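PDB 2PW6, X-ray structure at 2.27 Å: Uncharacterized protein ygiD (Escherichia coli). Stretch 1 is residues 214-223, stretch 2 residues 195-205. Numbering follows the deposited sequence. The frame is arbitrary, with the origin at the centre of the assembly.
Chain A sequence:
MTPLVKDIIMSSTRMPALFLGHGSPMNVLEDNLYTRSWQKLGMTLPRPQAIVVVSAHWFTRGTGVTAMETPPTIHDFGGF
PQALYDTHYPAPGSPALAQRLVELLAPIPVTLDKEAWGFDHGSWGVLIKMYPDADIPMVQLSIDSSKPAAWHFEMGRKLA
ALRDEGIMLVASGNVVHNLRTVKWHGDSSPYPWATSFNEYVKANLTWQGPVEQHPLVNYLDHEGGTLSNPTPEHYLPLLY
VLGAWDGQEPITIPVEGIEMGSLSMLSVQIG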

# COMPACT_ATOMS: atom_id res chain seq x y z
N HIS A 214 10.92 22.14 -21.70
CA HIS A 214 9.49 21.77 -21.54
C HIS A 214 9.00 22.18 -20.15
O HIS A 214 9.60 21.79 -19.14
CB HIS A 214 9.29 20.26 -21.75
CG HIS A 214 7.89 19.85 -22.08
ND1 HIS A 214 6.80 20.18 -21.30
CD2 HIS A 214 7.40 19.09 -23.10
CE1 HIS A 214 5.70 19.67 -21.83
NE2 HIS A 214 6.03 19.00 -22.92
N PRO A 215 7.91 22.99 -20.09
CA PRO A 215 7.26 23.41 -18.84
C PRO A 215 6.91 22.24 -17.91
O PRO A 215 7.09 22.35 -16.70
CB PRO A 215 5.97 24.08 -19.33
CG PRO A 215 6.34 24.64 -20.63
CD PRO A 215 7.23 23.59 -21.25
N LEU A 216 6.44 21.14 -18.49
CA LEU A 216 6.08 19.97 -17.69
C LEU A 216 7.28 19.16 -17.26
O LEU A 216 7.21 18.37 -16.32
CB LEU A 216 5.05 19.13 -18.43
CG LEU A 216 3.73 19.85 -18.70
CD1 LEU A 216 2.65 18.85 -19.10
CD2 LEU A 216 3.25 20.66 -17.49
N VAL A 217 8.40 19.36 -17.94
CA VAL A 217 9.66 18.76 -17.53
C VAL A 217 10.27 19.61 -16.42
O VAL A 217 10.82 19.09 -15.47
CB VAL A 217 10.65 18.61 -18.72
CG1 VAL A 217 12.09 18.43 -18.25
CG2 VAL A 217 10.20 17.46 -19.61
N ASN A 218 10.18 20.93 -16.58
CA ASN A 218 10.65 21.91 -15.59
C ASN A 218 9.54 22.28 -14.60
O ASN A 218 9.40 23.45 -14.23
CB ASN A 218 11.16 23.19 -16.28
CG ASN A 218 12.38 22.95 -17.16
OD1 ASN A 218 13.44 22.54 -16.69
ND2 ASN A 218 12.23 23.24 -18.44
N TYR A 219 8.74 21.29 -14.19
CA TYR A 219 7.51 21.54 -13.43
C TYR A 219 7.78 22.23 -12.07
O TYR A 219 6.97 23.00 -11.60
CB TYR A 219 6.67 20.26 -13.27
CG TYR A 219 7.28 19.27 -12.30
CD1 TYR A 219 6.78 19.12 -11.00
CD2 TYR A 219 8.37 18.50 -12.67
CE1 TYR A 219 7.35 18.21 -10.10
CE2 TYR A 219 8.95 17.60 -11.79
CZ TYR A 219 8.44 17.45 -10.51
OH TYR A 219 9.05 16.53 -9.64
N LEU A 220 8.94 21.97 -11.48
CA LEU A 220 9.30 22.61 -10.21
C LEU A 220 9.55 24.13 -10.32
O LEU A 220 9.66 24.81 -9.29
CB LEU A 220 10.49 21.89 -9.56
CG LEU A 220 10.18 20.49 -9.03
CD1 LEU A 220 11.46 19.79 -8.56
CD2 LEU A 220 9.16 20.56 -7.91
N ASP A 221 9.63 24.64 -11.56
CA ASP A 221 9.67 26.09 -11.85
C ASP A 221 8.37 26.83 -11.50
O ASP A 221 8.35 28.05 -11.47
CB ASP A 221 9.97 26.35 -13.33
CG ASP A 221 11.42 26.09 -13.68
OD1 ASP A 221 12.20 25.74 -12.76
OD2 ASP A 221 11.79 26.23 -14.87
N HIS A 222 7.29 26.09 -11.26
CA HIS A 222 6.01 26.68 -10.87
C HIS A 222 6.01 26.93 -9.35
O HIS A 222 6.74 26.24 -8.61
CB HIS A 222 4.89 25.74 -11.28
CG HIS A 222 3.51 26.34 -11.25
ND1 HIS A 222 2.69 26.28 -10.14
CD2 HIS A 222 2.79 26.97 -12.21
CE1 HIS A 222 1.53 26.83 -10.43
NE2 HIS A 222 1.57 27.27 -11.67
N GLU A 223 5.19 27.89 -8.91
CA GLU A 223 5.11 28.37 -7.48
C GLU A 223 5.39 27.42 -6.30
O GLU A 223 6.38 27.61 -5.58
CB GLU A 223 3.75 29.04 -7.18
CG GLU A 223 3.53 30.37 -7.79
CD GLU A 223 3.10 30.26 -9.21
OE1 GLU A 223 1.88 30.25 -9.44
OE2 GLU A 223 3.99 30.20 -10.09
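Stretch 2 (195-205) TSFNEYVKANL

The most distinctive feature of this contact is the pairing of His222 with two aromatic rings of one helix, Phe197 and Tyr200, at very different inclinations. Phe197 turns its edge toward the face of the imidazole in an offset edge-to-face pair, with ring centroids 5.4 Å apart and planes at 79°; its closest approach is from Phe197 CD1 to His222 ND1, at 3.6 Å. The Tyr200 ring is inclined to the imidazole by only 31°, with centroids 4.7 Å apart, and His222 CD2 lies over one face of the phenol, 3.4 Å from Tyr200 CG. At its own edge the imidazole meets Ser196, with His222 CE1 3.6 Å from Ser196 OG.

Stretch 2 is helical from Thr195 to Lys202, continuing a helix that begins earlier in the chain, and the remaining residues, Ala203 to Leu205, are loop or turn. Stretch 1 is less regular: Pro215 to Val217 have helical backbone angles without the regular bonds, and a short 3-10 segment covers Tyr219 to Asp221. The two run in opposite senses, since Leu216 lies nearest Val201 (CA to CA, 6.5 Å) and His222 nearest Phe197 (CA to CA, 7.2 Å). Together they bury 596 Å².

Tyr200 occupies the middle of the contact. With chi1 in t, its side chain extends beyond His222 to the start of stretch 1, where Tyr200 OH donates a weak hydrogen bond of 2.8 Å to Pro215 O. This is the only hydrogen bond between the stretches, and the remaining contact depends largely on packing. Pro215 CB adds an apolar contact to Tyr200 CZ at 3.9 Å.

Leu216 reaches the end of the helix. Its CB points sideways, but the m,t rotamer brings the methyl groups close to stretch 2: Leu216 CD1 lies 3.7 Å from Leu205 CD2 and 3.6 Å from Val201 O, while Leu216 CD2 is 4.2 Å from Val201 CG2. Asn204 borders this apolar patch, its OD1 3.4 Å from Pro215 CG and its backbone O 3.4 Å from His214 CE1. Its amide is engaged within stretch 2, where Asn204 ND2 donates to Tyr200 O at 2.7 Å in a nearly linear hydrogen bond that ties the residue back to the last turn of the helix.

Tyr219 packs against Phe197, with Tyr219 CD1 3.7 Å from Phe197 CZ. The tyrosine backbone also approaches the phenyl edge, Tyr219 O lying 3.6 Å from Phe197 CE1.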

# COMPACT_ATOMS: atom_id res chain seq x y z
N THR A 195 -5.40 23.86 -7.88
CA THR A 195 -6.01 24.20 -9.19
C THR A 195 -5.01 24.96 -10.03
O THR A 195 -4.85 24.70 -11.24
CB THR A 195 -7.31 25.05 -9.02
OG1 THR A 195 -8.35 24.24 -8.46
CG2 THR A 195 -7.80 25.58 -10.35
N SER A 196 -4.32 25.92 -9.40
CA SER A 196 -3.21 26.62 -10.07
C SER A 196 -2.21 25.63 -10.75
O SER A 196 -2.03 25.67 -11.97
CB SER A 196 -2.48 27.56 -9.10
OG SER A 196 -1.59 28.41 -9.80
N PHE A 197 -1.57 24.74 -9.97
CA PHE A 197 -0.55 23.84 -10.56
C PHE A 197 -1.16 22.92 -11.60
O PHE A 197 -0.58 22.74 -12.67
CB PHE A 197 0.22 23.03 -9.52
CG PHE A 197 1.33 22.17 -10.12
CD1 PHE A 197 2.58 22.72 -10.41
CD2 PHE A 197 1.11 20.81 -10.40
CE1 PHE A 197 3.60 21.92 -10.98
CE2 PHE A 197 2.12 20.01 -10.95
CZ PHE A 197 3.37 20.57 -11.25
N ASN A 198 -2.34 22.40 -11.31
CA ASN A 198 -3.05 21.52 -12.23
C ASN A 198 -3.30 22.14 -13.60
O ASN A 198 -3.12 21.49 -14.65
CB ASN A 198 -4.36 21.08 -11.60
CG ASN A 198 -4.89 19.78 -12.18
OD1 ASN A 198 -4.32 18.70 -11.94
ND2 ASN A 198 -5.98 19.87 -12.93
N GLU A 199 -3.71 23.42 -13.60
CA GLU A 199 -4.00 24.15 -14.84
C GLU A 199 -2.75 24.41 -15.66
O GLU A 199 -2.80 24.39 -16.88
CB GLU A 199 -4.77 25.46 -14.53
CG GLU A 199 -6.19 25.21 -13.95
CD GLU A 199 -7.11 24.44 -14.90
OE1 GLU A 199 -7.02 24.64 -16.12
OE2 GLU A 199 -7.93 23.63 -14.42
N TYR A 200 -1.63 24.69 -15.00
CA TYR A 200 -0.31 24.75 -15.62
C TYR A 200 0.09 23.41 -16.26
O TYR A 200 0.81 23.40 -17.27
CB TYR A 200 0.71 25.14 -14.56
CG TYR A 200 2.17 25.08 -14.97
CD1 TYR A 200 2.72 26.01 -15.87
CD2 TYR A 200 3.03 24.11 -14.43
CE1 TYR A 200 4.06 25.97 -16.23
CE2 TYR A 200 4.39 24.06 -14.79
CZ TYR A 200 4.90 24.99 -15.68
OH TYR A 200 6.25 24.97 -16.03
N VAL A 201 -0.35 22.30 -15.66
CA VAL A 201 -0.17 20.97 -16.27
C VAL A 201 -0.98 20.88 -17.57
O VAL A 201 -0.39 20.76 -18.65
CB VAL A 201 -0.45 19.78 -15.27
CG1 VAL A 201 -0.61 18.45 -16.01
CG2 VAL A 201 0.68 19.66 -14.27
N LYS A 202 -2.30 20.98 -17.47
CA LYS A 202 -3.20 20.93 -18.61
C LYS A 202 -2.89 21.90 -19.76
O LYS A 202 -3.12 21.56 -20.93
CB LYS A 202 -4.63 21.20 -18.14
CG LYS A 202 -5.18 20.17 -17.18
CD LYS A 202 -6.50 20.61 -16.61
CE LYS A 202 -7.49 21.00 -17.70
NZ LYS A 202 -8.80 21.27 -17.06
N ALA A 203 -2.39 23.09 -19.44
CA ALA A 203 -2.11 24.12 -20.46
C ALA A 203 -0.82 23.82 -21.22
O ALA A 203 -0.45 24.56 -22.16
CB ALA A 203 -2.02 25.52 -19.83
N ASN A 204 -0.11 22.76 -20.83
CA ASN A 204 1.20 22.51 -21.40
C ASN A 204 1.41 21.10 -21.90
O ASN A 204 2.53 20.73 -22.23
CB ASN A 204 2.27 22.89 -20.39
CG ASN A 204 2.43 24.37 -20.28
OD1 ASN A 204 2.96 25.01 -21.19
ND2 ASN A 204 1.98 24.93 -19.16
N LEU A 205 0.33 20.34 -21.97
CA LEU A 205 0.34 18.96 -22.46
C LEU A 205 0.89 18.89 -23.87
O LEU A 205 1.69 18.01 -24.21
CB LEU A 205 -1.07 18.36 -22.39
CG LEU A 205 -1.60 18.17 -20.97
CD1 LEU A 205 -3.00 17.55 -20.94
CD2 LEU A 205 -0.60 17.36 -20.13